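PDB 3DMH: probable ribosomal RNA small subunit methyltransferase from Thermus thermophilus, which transfers a methyl group from S-adenosylmethionine to N2 of a guanosine in the 16S ribosomal RNA of the small subunit. Local coordinates for residues A191-A196 and A215-L220; E221-R226 and L249-M254. All blocks are in the same frame, centred on the assembly; numbering follows the deposited sequence.

Contact 1. Residues A191-A196 and A215-L220. With SAM (S-adenosylmethionine), chain D.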
loop_
_atom_site.group_PDB
_atom_site.type_symbol
_atom_site.label_atom_id
_atom_site.label_comp_id
_atom_site.label_asym_id
_atom_site.label_seq_id
_atom_site.Cartn_x
_atom_site.Cartn_y
_atom_site.Cartn_z
ATOM N N ALA A 191 -19.596 11.939 -0.163
ATOM C CA ALA A 191 -19.048 13.140 0.448
ATOM C C ALA A 191 -19.260 14.336 -0.476
ATOM O O ALA A 191 -19.242 14.190 -1.704
ATOM C CB ALA A 191 -17.567 12.966 0.745
ATOM N N ARG A 192 -19.452 15.512 0.109
ATOM C CA ARG A 192 -19.533 16.726 -0.676
ATOM C C ARG A 192 -18.207 17.456 -0.565
ATOM O O ARG A 192 -17.742 17.746 0.537
ATOM C CB ARG A 192 -20.694 17.608 -0.207
ATOM C CG ARG A 192 -21.001 18.759 -1.146
ATOM C CD ARG A 192 -22.225 19.523 -0.643
ATOM N NE ARG A 192 -22.594 20.660 -1.492
ATOM C CZ ARG A 192 -23.303 20.565 -2.613
ATOM N NH1 ARG A 192 -23.719 19.378 -3.045
ATOM N NH2 ARG A 192 -23.589 21.660 -3.312
ATOM N N ILE A 193 -17.577 17.690 -1.713
ATOM C CA ILE A 193 -16.273 18.327 -1.766
ATOM C C ILE A 193 -16.319 19.524 -2.704
ATOM O O ILE A 193 -16.670 19.391 -3.880
ATOM C CB ILE A 193 -15.156 17.321 -2.204
ATOM C CG1 ILE A 193 -15.040 16.157 -1.200
ATOM C CG2 ILE A 193 -13.821 18.038 -2.358
ATOM C CD1 ILE A 193 -14.244 14.951 -1.709
ATOM N N LEU A 194 -15.978 20.693 -2.166
ATOM C CA LEU A 194 -15.962 21.947 -2.923
ATOM C C LEU A 194 -17.231 22.146 -3.762
ATOM O O LEU A 194 -17.162 22.498 -4.941
ATOM C CB LEU A 194 -14.699 22.036 -3.806
ATOM C CG LEU A 194 -13.304 21.898 -3.187
ATOM C CD1 LEU A 194 -12.245 21.758 -4.279
ATOM C CD2 LEU A 194 -12.982 23.066 -2.273
ATOM N N GLY A 195 -18.386 21.897 -3.147
ATOM C CA GLY A 195 -19.686 22.136 -3.788
ATOM C C GLY A 195 -20.186 21.065 -4.749
ATOM O O GLY A 195 -21.133 21.310 -5.505
ATOM N N ALA A 196 -19.551 19.887 -4.726
ATOM C CA ALA A 196 -19.933 18.786 -5.615
ATOM C C ALA A 196 -19.986 17.457 -4.870
ATOM O O ALA A 196 -19.219 17.235 -3.936
ATOM C CB ALA A 196 -18.978 18.698 -6.801
ATOM N N ALA A 215 -7.346 16.171 6.047
ATOM C CA ALA A 215 -6.139 16.744 5.454
ATOM C C ALA A 215 -6.290 16.914 3.940
ATOM O O ALA A 215 -5.840 17.917 3.362
ATOM C CB ALA A 215 -4.911 15.876 5.774
ATOM N N SER A 216 -6.895 15.911 3.302
ATOM C CA SER A 216 -7.149 15.951 1.860
ATOM C C SER A 216 -8.116 17.092 1.508
ATOM O O SER A 216 -7.891 17.831 0.539
ATOM C CB SER A 216 -7.705 14.606 1.394
ATOM O OG SER A 216 -6.829 13.542 1.731
ATOM N N LEU A 217 -9.179 17.244 2.302
ATOM C CA LEU A 217 -10.107 18.376 2.137
ATOM C C LEU A 217 -9.363 19.703 2.250
ATOM O O LEU A 217 -9.588 20.608 1.459
ATOM C CB LEU A 217 -11.245 18.330 3.166
ATOM C CG LEU A 217 -12.227 17.171 3.017
ATOM C CD1 LEU A 217 -13.229 17.180 4.160
ATOM C CD2 LEU A 217 -12.952 17.256 1.668
ATOM N N LEU A 218 -8.473 19.812 3.231
ATOM C CA LEU A 218 -7.705 21.048 3.440
ATOM C C LEU A 218 -6.794 21.390 2.258
ATOM O O LEU A 218 -6.682 22.559 1.865
ATOM C CB LEU A 218 -6.874 20.943 4.715
ATOM C CG LEU A 218 -6.322 22.262 5.256
ATOM C CD1 LEU A 218 -7.460 23.200 5.731
ATOM C CD2 LEU A 218 -5.311 21.994 6.374
ATOM N N LEU A 219 -6.149 20.370 1.689
ATOM C CA LEU A 219 -5.313 20.569 0.511
ATOM C C LEU A 219 -6.160 21.105 -0.639
ATOM O O LEU A 219 -5.774 22.071 -1.283
ATOM C CB LEU A 219 -4.627 19.254 0.091
ATOM C CG LEU A 219 -3.616 19.412 -1.048
ATOM C CD1 LEU A 219 -2.496 18.374 -0.880
ATOM C CD2 LEU A 219 -4.246 19.319 -2.449
ATOM N N LEU A 220 -7.323 20.496 -0.868
ATOM C CA LEU A 220 -8.209 20.904 -1.974
ATOM C C LEU A 220 -8.739 22.319 -1.785
ATOM O O LEU A 220 -8.809 23.087 -2.746
ATOM C CB LEU A 220 -9.352 19.902 -2.173
ATOM C CG LEU A 220 -8.965 18.518 -2.721
ATOM C CD1 LEU A 220 -10.188 17.596 -2.728
ATOM C CD2 LEU A 220 -8.376 18.643 -4.121
HETATM N N SAM D . -4.417 10.640 -1.739
HETATM C CA SAM D . -5.277 9.788 -0.846
HETATM C C SAM D . -6.089 10.689 0.059
HETATM O O SAM D . -5.746 11.879 0.093
HETATM O OXT SAM D . -7.012 10.210 0.738
HETATM C CB SAM D . -4.428 8.859 0.024
HETATM C CG SAM D . -3.426 9.549 0.954
HETATM S SD SAM D . -2.569 8.346 2.021
HETATM C CE SAM D . -2.025 9.401 3.394
HETATM C "C5'" SAM D . -0.976 8.020 1.211
HETATM C "C4'" SAM D . -1.110 7.067 0.034
HETATM O "O4'" SAM D . 0.226 6.839 -0.411
HETATM C "C3'" SAM D . -1.738 5.706 0.367
HETATM O "O3'" SAM D . -2.847 5.418 -0.474
HETATM C "C2'" SAM D . -0.575 4.727 0.173
HETATM O "O2'" SAM D . -0.943 3.420 -0.220
HETATM C "C1'" SAM D . 0.231 5.501 -0.867
HETATM N N9 SAM D . 1.590 5.006 -0.971
HETATM C C8 SAM D . 2.399 4.450 0.017
HETATM N N7 SAM D . 3.609 4.153 -0.516
HETATM C C5 SAM D . 3.569 4.501 -1.850
HETATM C C6 SAM D . 4.485 4.393 -2.903
HETATM N N6 SAM D . 5.692 3.839 -2.722
HETATM N N1 SAM D . 4.102 4.859 -4.139
HETATM C C2 SAM D . 2.855 5.402 -4.355
HETATM N N3 SAM D . 1.904 5.469 -3.343
HETATM C C4 SAM D . 2.291 5.032 -2.123
#
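I193 and L217 bring their backbones to 7.3 Å, CA to CA, where the end of strand 187-193 and its type I' turn, I193 to A196, lie against helix 214-227. The turn closes a two-stranded beta hairpin: I193 and A196 pair through I193 N to A196 O and A196 N to I193 O, and L194 and G195 at its corner both have positive phi. No hydrogen bond crosses to the helix; the contact is aliphatic. I193 divides its branches between two leucines one helical turn apart. CG1, beside the backbone N (chi1 -61°), meets L217 CD2 at 3.7 Å, while I193 CG2 reaches L220 CD1, also at 3.7 Å. L217 CB does not point at the hairpin; its CD2 methyl makes the approach. At the corner L194 slants across the base of L220, its CD1 4.0 Å from L220 CB and equally far from L220 O. Next to L217 in sequence, on another side of the helix, S216 OG donates a 2.6 Å hydrogen bond to carboxylate atom O of S-adenosylmethionine, and N305 ND2 also bonds that hydroxyl. The same helix therefore carries hairpin packing and cofactor binding in this Rossmann-like methyltransferase domain, with A215 touching the bound guanosine. Around the contact, I193 also packs on Y198 and F200 of the partner strand 196-202, L194 extends along the helix to E221 and Q224, and L219 rests on F337 and V339 of strand 334-340 in the seven-stranded sheet of the C-terminal half.

Contact 2. Residues E221-R226 and L249-M254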
loop_
_atom_site.group_PDB
_atom_site.type_symbol
_atom_site.label_atom_id
_atom_site.label_comp_id
_atom_site.label_asym_id
_atom_site.label_seq_id
_atom_site.Cartn_x
_atom_site.Cartn_y
_atom_site.Cartn_z
ATOM N N GLU A 221 -9.085 22.668 -0.547
ATOM C CA GLU A 221 -9.506 24.036 -0.226
ATOM C C GLU A 221 -8.389 25.035 -0.519
ATOM O O GLU A 221 -8.633 26.064 -1.154
ATOM C CB GLU A 221 -9.983 24.123 1.221
ATOM C CG GLU A 221 -11.256 23.328 1.458
ATOM C CD GLU A 221 -11.578 23.119 2.931
ATOM O OE1 GLU A 221 -10.666 23.242 3.780
ATOM O OE2 GLU A 221 -12.749 22.811 3.231
ATOM N N ALA A 222 -7.169 24.715 -0.089
ATOM C CA ALA A 222 -6.014 25.584 -0.315
ATOM C C ALA A 222 -5.741 25.724 -1.814
ATOM O O ALA A 222 -5.447 26.818 -2.301
ATOM C CB ALA A 222 -4.782 25.041 0.392
ATOM N N LEU A 223 -5.856 24.601 -2.522
ATOM C CA LEU A 223 -5.643 24.554 -3.963
ATOM C C LEU A 223 -6.643 25.426 -4.698
ATOM O O LEU A 223 -6.250 26.270 -5.506
ATOM C CB LEU A 223 -5.706 23.101 -4.473
ATOM C CG LEU A 223 -5.387 22.845 -5.952
ATOM C CD1 LEU A 223 -4.733 21.484 -6.109
ATOM C CD2 LEU A 223 -6.635 22.947 -6.833
ATOM N N GLN A 224 -7.930 25.245 -4.400
ATOM C CA GLN A 224 -8.963 26.031 -5.074
ATOM C C GLN A 224 -8.846 27.526 -4.758
ATOM O O GLN A 224 -9.090 28.366 -5.625
ATOM C CB GLN A 224 -10.376 25.527 -4.774
ATOM C CG GLN A 224 -11.448 26.362 -5.496
ATOM C CD GLN A 224 -12.790 25.677 -5.644
ATOM O OE1 GLN A 224 -13.756 26.030 -4.967
ATOM N NE2 GLN A 224 -12.866 24.711 -6.551
ATOM N N GLU A 225 -8.459 27.856 -3.529
ATOM C CA GLU A 225 -8.299 29.266 -3.144
ATOM C C GLU A 225 -7.132 29.905 -3.893
ATOM O O GLU A 225 -7.214 31.061 -4.321
ATOM C CB GLU A 225 -8.096 29.413 -1.635
ATOM C CG GLU A 225 -9.351 29.156 -0.814
ATOM C CD GLU A 225 -9.095 29.101 0.683
ATOM O OE1 GLU A 225 -7.924 29.211 1.113
ATOM O OE2 GLU A 225 -10.083 28.947 1.435
ATOM N N ARG A 226 -6.056 29.141 -4.051
ATOM C CA ARG A 226 -4.844 29.606 -4.712
ATOM C C ARG A 226 -5.021 29.733 -6.227
ATOM O O ARG A 226 -4.651 30.758 -6.812
ATOM C CB ARG A 226 -3.689 28.654 -4.376
ATOM C CG ARG A 226 -2.378 28.911 -5.110
ATOM C CD ARG A 226 -1.445 29.774 -4.301
ATOM N NE ARG A 226 -0.308 30.229 -5.095
ATOM C CZ ARG A 226 0.691 30.970 -4.624
ATOM N NH1 ARG A 226 0.708 31.335 -3.345
ATOM N NH2 ARG A 226 1.677 31.343 -5.432
ATOM N N LEU A 249 -10.484 12.371 -7.714
ATOM C CA LEU A 249 -11.834 12.544 -8.279
ATOM C C LEU A 249 -12.220 14.015 -8.414
ATOM O O LEU A 249 -12.621 14.435 -9.508
ATOM C CB LEU A 249 -12.898 11.733 -7.509
ATOM C CG LEU A 249 -13.195 10.328 -8.068
ATOM C CD1 LEU A 249 -12.020 9.367 -7.898
ATOM C CD2 LEU A 249 -14.444 9.745 -7.415
ATOM N N PRO A 250 -12.091 14.809 -7.322
ATOM C CA PRO A 250 -12.395 16.245 -7.449
ATOM C C PRO A 250 -11.556 16.938 -8.516
ATOM O O PRO A 250 -12.099 17.714 -9.293
ATOM C CB PRO A 250 -12.060 16.796 -6.060
ATOM C CG PRO A 250 -12.287 15.649 -5.158
ATOM C CD PRO A 250 -11.756 14.463 -5.930
ATOM N N LEU A 251 -10.251 16.651 -8.574
ATOM C CA LEU A 251 -9.426 17.292 -9.599
ATOM C C LEU A 251 -9.846 16.902 -11.026
ATOM O O LEU A 251 -9.813 17.746 -11.933
ATOM C CB LEU A 251 -7.936 17.050 -9.348
ATOM C CG LEU A 251 -7.406 17.751 -8.084
ATOM C CD1 LEU A 251 -6.032 17.202 -7.737
ATOM C CD2 LEU A 251 -7.379 19.287 -8.221
ATOM N N ALA A 252 -10.265 15.649 -11.221
ATOM C CA ALA A 252 -10.796 15.203 -12.524
ATOM C C ALA A 252 -12.105 15.911 -12.823
ATOM O O ALA A 252 -12.343 16.351 -13.954
ATOM C CB ALA A 252 -11.002 13.694 -12.556
ATOM N N ARG A 253 -12.948 16.021 -11.797
ATOM C CA ARG A 253 -14.232 16.729 -11.932
ATOM C C ARG A 253 -14.032 18.200 -12.319
ATOM O O ARG A 253 -14.818 18.757 -13.093
ATOM C CB ARG A 253 -15.062 16.597 -10.646
ATOM C CG ARG A 253 -16.458 17.269 -10.635
ATOM C CD ARG A 253 -17.395 16.741 -11.705
ATOM N NE ARG A 253 -17.719 15.317 -11.587
ATOM C CZ ARG A 253 -18.521 14.780 -10.668
ATOM N NH1 ARG A 253 -19.090 15.538 -9.731
ATOM N NH2 ARG A 253 -18.751 13.470 -10.688
ATOM N N MET A 254 -12.965 18.800 -11.802
ATOM C CA MET A 254 -12.597 20.182 -12.113
ATOM C C MET A 254 -11.965 20.332 -13.502
ATOM O O MET A 254 -11.633 21.445 -13.911
ATOM C CB MET A 254 -11.668 20.765 -11.037
ATOM C CG MET A 254 -12.270 20.880 -9.629
ATOM S SD MET A 254 -11.036 21.221 -8.338
ATOM C CE MET A 254 -10.771 22.976 -8.554
#
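L223 and L251 join two helices of the Rossmann-like methyltransferase fold, 214-227 and 248-253, through one methyl of L251 set against both methyls of L223. This is the apolar, buried part: L251 CD2 lies 4.0 Å from L223 CD2 and just as far from L223 CD1. L223 CG is anti to the backbone N (chi1 -175°), which carries it toward the second helix; chi2 (148°) then sets the two methyls equally far from L251 CD2. L251 CB points past the first helix and only its CD2 closes the distance. Both leucines also touch V303 of strand 299-304, so their junction sits on the C-terminal seven-stranded sheet. The two backbones stay well apart, the nearest CA atoms being those of Q224 and M254 at 9.8 Å, and no hydrogen bond links the segments. The partly exposed side is more sparsely made and mixed in character, although it holds the closest approach. M254, just past the end of its helix, reaches over with a chain bent at chi3 (79°), its CE within 4.5 Å of L223 CD2; V232 lies against both residues. From the other helix, Q224 extends its side chain to this methyl, NE2 resting 3.4 Å from M254 CE.

From the N terminus, strand 187-193 turns into 196-202, and the chain then enters helix 214-227; contact 1 closes a loop of 18 intervening residues. Contact 2 opens on the next turns of the same helix and closes 22 residues later at helix 248-253, after strand 236-240. The two loops follow in series, neither nested nor crossed, and share helix 214-227. Their centres are 8 Å apart and they meet at P250, whose CG lies 3.8 Å from L220 CD1 and 4.0 Å from I193 CG2, and again where L194 reaches E221 and Q224. Hairpin and two helices thus pack together beside the parallel strands of the C-terminal seven-stranded sheet.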